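Local coordinates for ABC transporter, periplasmic substrate-binding protein (Vibrio cholerae O1 biovar eltor, PDB 1TWY) that probably captures phosphate in the periplasm and hands it to an ABC transporter for import into the cell, at residues A[31-36]-A[75-80]; A[145-150]-A[182-187]; A[71-76]-A[242-247]. One frame throughout, in Å; residues are numbered along the deposited sequence.

Contact 1. Residues A[31-36]-A[75-80]. With PO4 (phosphate ion), chain I.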
loop_
_atom_site.group_PDB
_atom_site.type_symbol
_atom_site.label_atom_id
_atom_site.label_comp_id
_atom_site.label_asym_id
_atom_site.label_seq_id
_atom_site.Cartn_x
_atom_site.Cartn_y
_atom_site.Cartn_z
ATOM N N THR A 31 9.727 18.996 8.030
ATOM C CA THR A 31 9.286 18.630 6.662
ATOM C C THR A 31 9.321 17.123 6.647
ATOM O O THR A 31 10.369 16.525 6.917
ATOM C CB THR A 31 10.267 19.147 5.675
ATOM O OG1 THR A 31 10.377 20.568 5.803
ATOM C CG2 THR A 31 9.834 18.858 4.203
ATOM N N ILE A 32 8.185 16.473 6.368
ATOM C CA ILE A 32 8.179 15.047 6.231
ATOM C C ILE A 32 7.762 14.768 4.775
ATOM O O ILE A 32 6.686 15.185 4.360
ATOM C CB ILE A 32 7.231 14.378 7.324
ATOM C CG1 ILE A 32 7.153 12.883 7.135
ATOM C CG2 ILE A 32 5.840 14.957 7.328
ATOM C CD1 ILE A 32 6.637 12.093 8.404
ATOM N N SER A 33 8.567 14.001 4.066
ATOM C CA SER A 33 8.432 13.833 2.621
ATOM C C SER A 33 8.384 12.417 2.255
ATOM O O SER A 33 9.124 11.599 2.788
ATOM C CB SER A 33 9.647 14.506 1.969
ATOM O OG SER A 33 9.705 15.836 2.508
ATOM N N GLY A 34 7.610 12.127 1.197
ATOM C CA GLY A 34 7.678 10.843 0.532
ATOM C C GLY A 34 6.321 10.336 0.073
ATOM O O GLY A 34 5.529 11.062 -0.508
ATOM N N SER A 35 6.104 9.109 0.397
ATOM C CA SER A 35 4.929 8.372 0.054
ATOM C C SER A 35 3.619 9.087 0.132
ATOM O O SER A 35 3.242 9.631 1.155
ATOM C CB SER A 35 4.866 7.064 0.854
ATOM O OG SER A 35 3.615 6.415 0.738
ATOM N N THR A 36 2.916 9.070 -1.014
ATOM C CA THR A 36 1.602 9.636 -1.056
ATOM C C THR A 36 0.620 8.679 -0.374
ATOM O O THR A 36 -0.366 9.186 0.084
ATOM C CB THR A 36 1.117 9.814 -2.530
ATOM O OG1 THR A 36 1.090 8.540 -3.180
ATOM C CG2 THR A 36 2.041 10.797 -3.320
ATOM N N GLY A 75 19.203 16.081 3.005
ATOM C CA GLY A 75 19.073 16.990 4.108
ATOM C C GLY A 75 18.077 18.083 3.971
ATOM O O GLY A 75 18.040 19.019 4.756
ATOM N N VAL A 76 17.161 17.929 2.995
ATOM C CA VAL A 76 16.080 18.870 2.816
ATOM C C VAL A 76 14.689 18.383 3.174
ATOM O O VAL A 76 13.726 19.054 2.761
ATOM C CB VAL A 76 16.092 19.369 1.284
ATOM C CG1 VAL A 76 17.416 20.078 0.950
ATOM C CG2 VAL A 76 15.943 18.235 0.292
ATOM N N ALA A 77 14.568 17.147 3.698
ATOM C CA ALA A 77 13.492 16.686 4.573
ATOM C C ALA A 77 14.062 16.281 5.944
ATOM O O ALA A 77 15.180 15.820 5.995
ATOM C CB ALA A 77 12.785 15.441 3.948
ATOM N N ASP A 78 13.289 16.434 7.031
ATOM C CA ASP A 78 13.631 15.965 8.338
ATOM C C ASP A 78 13.262 14.501 8.545
ATOM O O ASP A 78 13.915 13.789 9.309
ATOM C CB ASP A 78 12.952 16.783 9.366
ATOM C CG ASP A 78 13.339 18.225 9.302
ATOM O OD1 ASP A 78 14.539 18.530 9.571
ATOM O OD2 ASP A 78 12.528 19.096 8.995
ATOM N N ILE A 79 12.174 14.083 7.866
ATOM C CA ILE A 79 11.627 12.763 7.971
ATOM C C ILE A 79 11.262 12.251 6.619
ATOM O O ILE A 79 10.732 13.027 5.895
ATOM C CB ILE A 79 10.389 12.701 8.975
ATOM C CG1 ILE A 79 10.802 13.336 10.325
ATOM C CG2 ILE A 79 9.984 11.249 9.156
ATOM C CD1 ILE A 79 9.676 13.546 11.316
ATOM N N ALA A 80 11.462 10.996 6.269
ATOM C CA ALA A 80 10.853 10.508 5.050
ATOM C C ALA A 80 9.757 9.487 5.445
ATOM O O ALA A 80 9.769 8.846 6.491
ATOM C CB ALA A 80 11.834 9.923 4.122
HETATM P P PO4 I . 3.907 5.990 -2.919
HETATM O O1 PO4 I . 3.147 5.518 -1.668
HETATM O O2 PO4 I . 3.372 5.103 -4.180
HETATM O O3 PO4 I . 3.659 7.512 -3.236
HETATM O O4 PO4 I . 5.397 5.726 -2.922
#
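In the alpha/beta lobe of this periplasmic binding protein, strand 29-34 lies parallel to strand 79-82, with Ile32 abreast of Ile79 and Ser33 abreast of Ala80. The pairing starts at the carbonyl of Thr31, whose O takes two N-H groups in its own plane: Asp78 N at 2.9 Å and Ile79 N at 3.2 Å. Further along, Ser33 N donates to Ile79 O at 3.0 Å. Asp78 adds a side-chain bond at the start of the pairing. Its CG stands beside its own backbone N, anti to the carbonyl carbon (chi1 -61°), and OD2 receives Thr31 N through its anti lone pair at 3.0 Å. Thr31 is thus held at both its N and its O by neighbouring residues of 75-80.

On the face carrying Ile32 and Ile79, the two side chains cross obliquely; Ile32 CD1 reaches Ile79 CG2 at 3.5 Å, while Phe255 and Ile256 of helix 250-260 pack on Ile79. On the opposite face Ser33 OG rests against Ala77 CB at 3.4 Å and also makes a weak hydrogen bond with Gln61 NE2.

Past Gly34, whose backbone angles suit glycine, the chain turns into helix 36-52 and meets a phosphate ion. Ser35, the N-cap residue, donates through OG to phosphate O1 at 2.6 Å, and its side chain caps Val38 N. Thr36 gives phosphate O3 both its N, at 2.8 Å, and its OG1; Ser37, Ser65 and Ser83 supply further hydroxyls. An anion held by hydroxyls and a helix-start N-H implies recognition by hydrogen bonds and probably the helix dipole, consistent with a phosphate receptor, although the ion probably comes from the crystallisation liquor.

Contact 2. Residues A[145-150]-A[182-187]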
loop_
_atom_site.group_PDB
_atom_site.type_symbol
_atom_site.label_atom_id
_atom_site.label_comp_id
_atom_site.label_asym_id
_atom_site.label_seq_id
_atom_site.Cartn_x
_atom_site.Cartn_y
_atom_site.Cartn_z
ATOM N N ALA A 145 -11.778 -11.257 -16.880
ATOM C CA ALA A 145 -11.495 -9.801 -17.170
ATOM C C ALA A 145 -10.594 -9.326 -15.994
ATOM O O ALA A 145 -11.019 -9.405 -14.819
ATOM C CB ALA A 145 -12.748 -8.939 -17.237
ATOM N N VAL A 146 -9.375 -9.014 -16.292
ATOM C CA VAL A 146 -8.393 -8.564 -15.282
ATOM C C VAL A 146 -8.573 -7.100 -15.179
ATOM O O VAL A 146 -8.466 -6.409 -16.105
ATOM C CB VAL A 146 -6.990 -8.811 -15.824
ATOM C CG1 VAL A 146 -5.903 -8.396 -14.830
ATOM C CG2 VAL A 146 -6.820 -10.306 -16.086
ATOM N N VAL A 147 -8.730 -6.583 -13.963
ATOM C CA VAL A 147 -8.906 -5.162 -13.661
ATOM C C VAL A 147 -7.761 -4.681 -12.762
ATOM O O VAL A 147 -7.350 -5.335 -11.816
ATOM C CB VAL A 147 -10.200 -4.904 -13.029
ATOM C CG1 VAL A 147 -10.441 -3.330 -13.081
ATOM C CG2 VAL A 147 -11.317 -5.657 -13.648
ATOM N N THR A 148 -7.233 -3.487 -13.104
ATOM C CA THR A 148 -6.175 -2.867 -12.466
ATOM C C THR A 148 -6.485 -1.375 -12.196
ATOM O O THR A 148 -7.585 -0.923 -12.574
ATOM C CB THR A 148 -4.849 -3.160 -13.144
ATOM O OG1 THR A 148 -3.799 -2.679 -12.272
ATOM C CG2 THR A 148 -4.703 -2.424 -14.491
ATOM N N ARG A 149 -5.589 -0.624 -11.679
ATOM C CA ARG A 149 -5.740 0.794 -11.418
ATOM C C ARG A 149 -4.857 1.578 -12.422
ATOM O O ARG A 149 -4.083 0.999 -13.215
ATOM C CB ARG A 149 -5.378 1.040 -9.951
ATOM C CG ARG A 149 -6.396 0.612 -8.950
ATOM C CD ARG A 149 -7.699 1.469 -8.976
ATOM N NE ARG A 149 -7.374 2.811 -8.673
ATOM C CZ ARG A 149 -7.084 3.263 -7.472
ATOM N NH1 ARG A 149 -7.297 2.488 -6.393
ATOM N NH2 ARG A 149 -6.710 4.521 -7.310
ATOM N N GLU A 150 -5.021 2.893 -12.364
ATOM C CA GLU A 150 -4.265 3.781 -13.182
ATOM C C GLU A 150 -2.757 3.666 -12.900
ATOM O O GLU A 150 -2.330 3.333 -11.792
ATOM C CB GLU A 150 -4.802 5.188 -12.997
ATOM C CG GLU A 150 -4.620 5.916 -11.687
ATOM C CD GLU A 150 -5.527 5.572 -10.552
ATOM O OE1 GLU A 150 -6.317 4.579 -10.566
ATOM O OE2 GLU A 150 -5.300 6.144 -9.396
ATOM N N LEU A 182 -7.997 -4.069 -17.710
ATOM C CA LEU A 182 -8.829 -2.850 -17.770
ATOM C C LEU A 182 -8.462 -1.984 -16.599
ATOM O O LEU A 182 -8.205 -2.431 -15.501
ATOM C CB LEU A 182 -10.239 -3.274 -17.561
ATOM C CG LEU A 182 -10.827 -3.960 -18.788
ATOM C CD1 LEU A 182 -11.920 -4.731 -18.231
ATOM C CD2 LEU A 182 -11.256 -2.800 -19.739
ATOM N N VAL A 183 -8.410 -0.711 -16.857
ATOM C CA VAL A 183 -8.037 0.246 -15.817
ATOM C C VAL A 183 -9.277 0.962 -15.310
ATOM O O VAL A 183 -10.093 1.476 -16.077
ATOM C CB VAL A 183 -7.102 1.346 -16.415
ATOM C CG1 VAL A 183 -6.868 2.472 -15.450
ATOM C CG2 VAL A 183 -5.695 0.738 -16.735
ATOM N N VAL A 184 -9.332 1.041 -13.997
ATOM C CA VAL A 184 -10.273 1.907 -13.255
ATOM C C VAL A 184 -9.489 2.830 -12.335
ATOM O O VAL A 184 -8.312 2.633 -12.089
ATOM C CB VAL A 184 -11.285 1.094 -12.466
ATOM C CG1 VAL A 184 -12.088 0.158 -13.362
ATOM C CG2 VAL A 184 -10.671 0.268 -11.348
ATOM N N ASN A 185 -10.161 3.880 -11.834
ATOM C CA ASN A 185 -9.466 4.994 -11.211
ATOM C C ASN A 185 -9.797 5.250 -9.722
ATOM O O ASN A 185 -9.368 6.298 -9.195
ATOM C CB ASN A 185 -9.625 6.257 -12.029
ATOM C CG ASN A 185 -10.927 6.862 -11.902
ATOM O OD1 ASN A 185 -11.874 6.221 -11.460
ATOM N ND2 ASN A 185 -11.024 8.221 -12.284
ATOM N N SER A 186 -10.392 4.269 -9.065
ATOM C CA SER A 186 -10.621 4.317 -7.620
ATOM C C SER A 186 -11.035 2.992 -7.106
ATOM O O SER A 186 -11.554 2.102 -7.850
ATOM C CB SER A 186 -11.730 5.375 -7.414
ATOM O OG SER A 186 -13.034 4.925 -7.832
ATOM N N ASN A 187 -10.974 2.798 -5.769
ATOM C CA ASN A 187 -11.550 1.657 -5.126
ATOM C C ASN A 187 -13.007 1.534 -5.397
ATOM O O ASN A 187 -13.551 0.451 -5.581
ATOM C CB ASN A 187 -11.313 1.694 -3.612
ATOM C CG ASN A 187 -9.880 1.461 -3.229
ATOM O OD1 ASN A 187 -9.213 0.503 -3.720
ATOM N ND2 ASN A 187 -9.435 2.253 -2.201
HETATM O O HOH W 1 -8.393 -0.314 -6.186
#
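Val147 and Val184 form the buried part of this contact: their side chains cross at about a right angle, CG1 to CG1 at 3.9 Å, on the face that Met190 and Leu193 of helix 187-196 cover. Their strands, 145-149 and 182-184, run parallel and are laced by three nearly straight bonds. Leu182 N gives to Val146 O, Thr148 N to Leu182 O at 2.8 Å, and Val184 N to Thr148 O.

Leu182 and Val183, by contrast, are exposed. Leu182 CD1 comes only to a long 4.4 Å from Ala145 CB, and on the other face Val183 lies beside Thr148.

Beyond Thr148, Arg149 folds back with bends at chi2 (-69°) and chi3 (-61°), and its guanidinium lies flat against the turn, Ser186 CA sitting 3.6 Å above the plane over its centre. A side-on salt bridge to Glu150 holds the group: Arg149 NE donates to Glu150 OE1 at 2.8 Å, close to the guanidinium plane, and Arg149 NH2 donates to Glu150 OE2 at 3.0 Å, both oxygens using their syn lone pairs. At another part of the guanidinium edge a water accepts from Arg149 NH1 and donates to Asn187 OD1, a water-mediated link, unlike the dry valine contact; Asn187 ND2 turns to Ser205 OG. Ser186 OG caps Met189 N at the start of helix 187-196.

Parallel strands followed by an N-capped helix that covers one sheet face, with strand 200-205 on the far side of 145-149, are typical of the alpha/beta lobes of periplasmic binding proteins.

Contact 3. Residues A[71-76]-A[242-247]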
loop_
_atom_site.group_PDB
_atom_site.type_symbol
_atom_site.label_atom_id
_atom_site.label_comp_id
_atom_site.label_asym_id
_atom_site.label_seq_id
_atom_site.Cartn_x
_atom_site.Cartn_y
_atom_site.Cartn_z
ATOM N N LEU A 71 15.127 13.212 -0.701
ATOM C CA LEU A 71 15.029 14.460 0.003
ATOM C C LEU A 71 15.594 14.410 1.414
ATOM O O LEU A 71 16.156 15.360 1.903
ATOM C CB LEU A 71 13.587 14.989 -0.032
ATOM C CG LEU A 71 13.041 15.433 -1.401
ATOM C CD1 LEU A 71 11.455 15.608 -1.327
ATOM C CD2 LEU A 71 13.620 16.695 -1.771
ATOM N N LEU A 72 15.336 13.322 2.110
ATOM C CA LEU A 72 15.918 13.116 3.450
ATOM C C LEU A 72 17.435 12.966 3.379
ATOM O O LEU A 72 18.125 13.579 4.225
ATOM C CB LEU A 72 15.322 11.883 4.116
ATOM C CG LEU A 72 15.834 11.560 5.501
ATOM C CD1 LEU A 72 15.506 12.559 6.510
ATOM C CD2 LEU A 72 15.308 10.152 5.917
ATOM N N LYS A 73 17.925 12.229 2.372
ATOM C CA LYS A 73 19.404 11.986 2.244
ATOM C C LYS A 73 20.116 13.261 1.828
ATOM O O LYS A 73 21.274 13.489 2.256
ATOM C CB LYS A 73 19.743 10.855 1.353
ATOM C CG LYS A 73 19.476 9.479 1.929
ATOM C CD LYS A 73 19.905 8.408 0.972
ATOM C CE LYS A 73 19.529 7.039 1.512
ATOM N NZ LYS A 73 20.163 5.968 0.676
ATOM N N LYS A 74 19.411 14.178 1.173
ATOM C CA LYS A 74 20.007 15.487 0.792
ATOM C C LYS A 74 19.831 16.478 1.917
ATOM O O LYS A 74 20.198 17.661 1.827
ATOM C CB LYS A 74 19.302 16.040 -0.485
ATOM C CG LYS A 74 19.560 15.177 -1.713
ATOM C CD LYS A 74 18.730 15.594 -2.983
ATOM C CE LYS A 74 19.272 14.895 -4.181
ATOM N NZ LYS A 74 18.421 15.226 -5.319
ATOM N N GLY A 75 19.203 16.081 3.005
ATOM C CA GLY A 75 19.073 16.990 4.108
ATOM C C GLY A 75 18.077 18.083 3.971
ATOM O O GLY A 75 18.040 19.019 4.756
ATOM N N VAL A 76 17.161 17.929 2.995
ATOM C CA VAL A 76 16.080 18.870 2.816
ATOM C C VAL A 76 14.689 18.383 3.174
ATOM O O VAL A 76 13.726 19.054 2.761
ATOM C CB VAL A 76 16.092 19.369 1.284
ATOM C CG1 VAL A 76 17.416 20.078 0.950
ATOM C CG2 VAL A 76 15.943 18.235 0.292
ATOM N N LEU A 242 11.328 7.138 8.290
ATOM C CA LEU A 242 12.806 7.183 8.222
ATOM C C LEU A 242 13.262 8.525 8.774
ATOM O O LEU A 242 12.747 9.578 8.464
ATOM C CB LEU A 242 13.297 7.057 6.790
ATOM C CG LEU A 242 13.177 5.762 6.014
ATOM C CD1 LEU A 242 11.846 5.291 5.898
ATOM C CD2 LEU A 242 13.640 6.028 4.575
ATOM N N HIS A 243 14.356 8.498 9.558
ATOM C CA HIS A 243 14.909 9.746 10.130
ATOM C C HIS A 243 16.280 9.421 10.704
ATOM O O HIS A 243 16.618 8.275 10.800
ATOM C CB HIS A 243 14.020 10.365 11.193
ATOM C CG HIS A 243 13.977 9.590 12.459
ATOM N ND1 HIS A 243 13.565 8.274 12.516
ATOM C CD2 HIS A 243 14.344 9.934 13.719
ATOM C CE1 HIS A 243 13.650 7.847 13.765
ATOM N NE2 HIS A 243 14.117 8.833 14.511
ATOM N N TYR A 244 17.080 10.440 10.965
ATOM C CA TYR A 244 18.450 10.213 11.529
ATOM C C TYR A 244 18.403 10.323 13.041
ATOM O O TYR A 244 18.568 11.374 13.569
ATOM C CB TYR A 244 19.390 11.234 10.960
ATOM C CG TYR A 244 19.596 11.036 9.529
ATOM C CD1 TYR A 244 20.277 9.928 9.051
ATOM C CD2 TYR A 244 19.016 11.892 8.593
ATOM C CE1 TYR A 244 20.462 9.684 7.715
ATOM C CE2 TYR A 244 19.239 11.698 7.257
ATOM C CZ TYR A 244 19.935 10.592 6.802
ATOM O OH TYR A 244 20.244 10.206 5.511
ATOM N N SER A 245 18.113 9.222 13.720
ATOM C CA SER A 245 17.719 9.286 15.158
ATOM C C SER A 245 18.733 10.093 15.988
ATOM O O SER A 245 18.363 10.895 16.882
ATOM C CB SER A 245 17.520 7.892 15.753
ATOM O OG SER A 245 18.760 7.292 16.129
ATOM N N ASP A 246 20.000 9.895 15.633
ATOM C CA ASP A 246 21.114 10.526 16.318
ATOM C C ASP A 246 21.187 12.020 15.935
ATOM O O ASP A 246 20.932 12.904 16.795
ATOM C CB ASP A 246 22.425 9.707 16.074
ATOM C CG ASP A 246 23.213 10.152 14.825
ATOM O OD1 ASP A 246 23.460 11.387 14.687
ATOM O OD2 ASP A 246 23.654 9.337 13.955
ATOM N N ASN A 247 21.435 12.293 14.650
ATOM C CA ASN A 247 21.754 13.637 14.197
ATOM C C ASN A 247 20.488 14.495 13.989
ATOM O O ASN A 247 20.552 15.511 13.330
ATOM C CB ASN A 247 22.678 13.628 12.935
ATOM C CG ASN A 247 23.550 14.912 12.810
ATOM O OD1 ASN A 247 24.252 15.316 13.757
ATOM N ND2 ASN A 247 23.497 15.551 11.639
#
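Leu72 O, in the last turn of helix 65-73, is gripped by Gly75 N at 3.0 Å. Tyr244 CE2 comes 3.7 Å from Leu72 O, which places the carbonyl oxygen at the edge of the tyrosine ring and in its plane. The Gly75 bond belongs to a Schellman motif: Val76 N also reaches back, to Leu71 O at 3.0 Å, and Gly75 makes the turn with a positive phi of 75°.

The side chain of Leu72 carries the rest of the contact. Its CG stands anti to the backbone N (chi1 180°), and the two methyls beyond it go to different partners. Leu72 CD2 meets Leu242 O at 3.7 Å and Leu242 CB at 3.8 Å, the two leucines crossing at a slant. Leu72 CG meets Tyr244 CE2 at 3.8 Å, with CD1 lying by the same ring carbon, as the leucine and tyrosine side chains slide past each other in opposite directions. Leu95 and Ala80 press on the same leucine, which is buried.

Lys73 touches with its aliphatic part: Lys73 CG comes 3.7 Å from Tyr244 OH, the two side chains crossing at about a right angle. Its extended chain then leads away, and NZ bonds to Glu90 O. Tyr244 OH is bonded to Gln92 OE1.

What joins the helix end to the tail of strand 236-243 is therefore apolar packing, with the polar ends of Lys73 and Tyr244 satisfied by the 90-92 region. The chemistry implies an apolar junction with a polar border, in which the in-plane approach of Leu72 O to the ring edge may be weakly favourable.

Contacts 1 and 3 are neighbours, their centres about 8 Å apart. They share Gly75 and Val76, and Ala80 N probably bonds to Leu242 O where strands 79-82 and 236-243 run antiparallel. Together they involve the end of helix 65-73 and the strand that follows it. Contact 2 sits on the other side of the chain's centre from contact 3, centre to centre about 36 Å from contact 3 and about 29 Å from contact 1, although all three reach the same mixed sheet. Both segments of contact 1 precede those of contact 2 in the chain, and contact 3 brings 242-247 back to 71-76 after contact 2. The chain thus returns to its first lobe, as in two-lobed periplasmic binding proteins.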